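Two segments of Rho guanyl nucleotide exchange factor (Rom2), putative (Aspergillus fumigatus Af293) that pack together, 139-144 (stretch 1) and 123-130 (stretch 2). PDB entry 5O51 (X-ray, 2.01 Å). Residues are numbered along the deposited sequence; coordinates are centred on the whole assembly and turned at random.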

# COMPACT_ATOMS: atom_id res chain seq x y z
N ILE A 139 -3.36 3.71 -16.94
CA ILE A 139 -2.95 2.49 -16.27
C ILE A 139 -2.24 1.54 -17.23
O ILE A 139 -2.82 1.15 -18.23
CB ILE A 139 -4.16 1.74 -15.69
CG1 ILE A 139 -4.79 2.49 -14.52
CG2 ILE A 139 -3.73 0.36 -15.22
CD1 ILE A 139 -5.99 3.32 -14.90
N LYS A 140 -1.05 1.07 -16.85
CA LYS A 140 -0.30 0.11 -17.65
C LYS A 140 -0.06 -1.16 -16.86
O LYS A 140 0.18 -1.10 -15.65
CB LYS A 140 1.03 0.69 -18.08
CG LYS A 140 0.93 1.76 -19.14
CD LYS A 140 2.17 1.74 -20.02
CE LYS A 140 2.31 3.02 -20.85
NZ LYS A 140 3.72 3.49 -20.91
N VAL A 141 -0.10 -2.29 -17.55
CA VAL A 141 -0.11 -3.60 -16.90
C VAL A 141 1.04 -4.43 -17.49
O VAL A 141 1.39 -4.21 -18.62
CB VAL A 141 -1.51 -4.19 -17.10
CG1 VAL A 141 -1.68 -5.50 -16.34
CG2 VAL A 141 -2.57 -3.16 -16.71
N TYR A 142 1.70 -5.30 -16.72
CA TYR A 142 2.98 -5.96 -17.14
C TYR A 142 3.07 -7.39 -16.70
O TYR A 142 2.58 -7.72 -15.64
CB TYR A 142 4.20 -5.28 -16.54
CG TYR A 142 4.48 -3.93 -17.12
CD1 TYR A 142 3.77 -2.83 -16.68
CD2 TYR A 142 5.44 -3.75 -18.10
CE1 TYR A 142 3.97 -1.58 -17.22
CE2 TYR A 142 5.64 -2.51 -18.65
CZ TYR A 142 4.91 -1.42 -18.20
OH TYR A 142 5.09 -0.16 -18.68
N GLU A 143 3.78 -8.22 -17.46
CA GLU A 143 3.84 -9.65 -17.16
C GLU A 143 5.29 -10.15 -17.19
O GLU A 143 6.09 -9.62 -17.93
CB GLU A 143 2.96 -10.44 -18.16
CG GLU A 143 3.32 -10.32 -19.66
CD GLU A 143 2.24 -10.86 -20.63
OE1 GLU A 143 1.35 -11.65 -20.22
OE2 GLU A 143 2.27 -10.49 -21.83
N PRO A 144 5.64 -11.15 -16.36
CA PRO A 144 6.98 -11.75 -16.37
C PRO A 144 7.58 -12.14 -17.73
O PRO A 144 6.94 -12.79 -18.55
CB PRO A 144 6.79 -12.99 -15.50
CG PRO A 144 5.88 -12.50 -14.43
CD PRO A 144 4.90 -11.60 -15.16
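Stretch 2, residues 123-130: GRHLVCSV

Stretch 2 lies beside stretch 1 as its antiparallel neighbour in a β-sheet: the strand containing residues 126-130 runs at 153° to strand 139-143, and the two axes approach to 4.6 Å. Both backbones are extended throughout the paired region. Ile 139 faces Val 130, Lys 140 faces Ser 129, Val 141 faces Cys 128 and Tyr 142 faces Val 127, with CA-CA distances alternating between narrow non-hydrogen-bonded pairs (4.6 Å for Ile 139 and Val 130, 4.4 Å for Val 141 and Cys 128) and a wider hydrogen-bonded pair (5.3 Å for Lys 140 and Ser 129). That wider pair is tied twice, Lys 140 N to Ser 129 O and Ser 129 N to Lys 140 O, each 2.9 Å; farther along, Val 127 N donates to Tyr 142 O at 3.3 Å. The carbonyls also receive CA-H groups, the shortest such contact being Cys 128 CA to Lys 140 O at 3.1 Å.

One face of the sheet carries Ile 139, Val 141, Cys 128 and Val 130. Ile 139 CG1 rests 4.1 Å from Val 130 CG2, while its CG2 reaches diagonally to Cys 128 CB at 4.4 Å. Val 141 CG1 meets Leu 126 CD1 at 3.9 Å, and the other Leu 126 methyl, CD2, settles 3.2 Å from Tyr 142 O. On the opposite face, Tyr 142 CB abuts Val 127 CB at 4.3 Å, and the ring presents its edge to Ser 129, with CE1 4.0 Å from OG. Lys 140 CB lies 3.6 Å from the same OG, but the lysine's end leads away.

Beyond the paired residues, Pro 144 CD presses to 3.0 Å from His 125 O. Glu 143 (chi1 p) and Arg 124 close this end with a salt bridge: OE1 of Glu 143 accepts from Arg 124 NE at 2.7 Å and NH2 at 2.9 Å, near the guanidinium plane, although the arginine is poorly ordered.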

# COMPACT_ATOMS: atom_id res chain seq x y z
N GLY A 123 -4.70 -13.95 -16.53
CA GLY A 123 -3.61 -14.96 -16.47
C GLY A 123 -2.24 -14.37 -16.18
O GLY A 123 -2.07 -13.15 -16.06
N ARG A 124 -1.24 -15.25 -16.05
CA ARG A 124 0.06 -14.89 -15.44
C ARG A 124 -0.15 -14.17 -14.09
O ARG A 124 -1.22 -14.30 -13.48
CB ARG A 124 0.96 -14.08 -16.40
CG ARG A 124 1.55 -14.90 -17.54
CD ARG A 124 0.55 -15.07 -18.66
NE ARG A 124 0.07 -13.76 -19.12
CZ ARG A 124 -1.18 -13.43 -19.43
NH1 ARG A 124 -2.19 -14.29 -19.33
NH2 ARG A 124 -1.43 -12.18 -19.84
N HIS A 125 0.87 -13.48 -13.59
CA HIS A 125 0.62 -12.50 -12.54
C HIS A 125 1.46 -11.25 -12.72
O HIS A 125 2.44 -11.29 -13.41
CB HIS A 125 0.68 -13.12 -11.15
CG HIS A 125 2.00 -13.68 -10.75
ND1 HIS A 125 3.12 -12.89 -10.57
CD2 HIS A 125 2.36 -14.93 -10.35
CE1 HIS A 125 4.11 -13.64 -10.11
NE2 HIS A 125 3.67 -14.88 -9.97
N LEU A 126 1.04 -10.14 -12.10
CA LEU A 126 1.12 -8.81 -12.74
C LEU A 126 1.66 -7.65 -11.92
O LEU A 126 1.76 -7.75 -10.71
CB LEU A 126 -0.28 -8.45 -13.23
CG LEU A 126 -0.90 -9.38 -14.27
CD1 LEU A 126 -2.33 -8.92 -14.49
CD2 LEU A 126 -0.14 -9.38 -15.59
N VAL A 127 2.03 -6.58 -12.63
CA VAL A 127 2.46 -5.30 -12.06
C VAL A 127 1.71 -4.15 -12.81
O VAL A 127 1.81 -4.10 -14.00
CB VAL A 127 3.99 -5.10 -12.26
CG1 VAL A 127 4.47 -3.79 -11.68
CG2 VAL A 127 4.79 -6.23 -11.65
N CYS A 128 0.99 -3.26 -12.12
CA CYS A 128 0.36 -2.07 -12.76
C CYS A 128 1.04 -0.82 -12.31
O CYS A 128 1.30 -0.67 -11.13
CB CYS A 128 -1.11 -1.86 -12.41
SG CYS A 128 -2.01 -3.37 -12.29
N SER A 129 1.28 0.08 -13.25
CA SER A 129 1.74 1.45 -12.97
C SER A 129 0.71 2.46 -13.43
O SER A 129 0.17 2.35 -14.51
CB SER A 129 3.04 1.71 -13.68
OG SER A 129 2.85 1.56 -15.05
N VAL A 130 0.44 3.45 -12.59
CA VAL A 130 -0.62 4.42 -12.78
C VAL A 130 -0.00 5.80 -12.81
O VAL A 130 0.66 6.19 -11.86
CB VAL A 130 -1.58 4.34 -11.61
CG1 VAL A 130 -2.69 5.39 -11.74
CG2 VAL A 130 -2.12 2.92 -11.50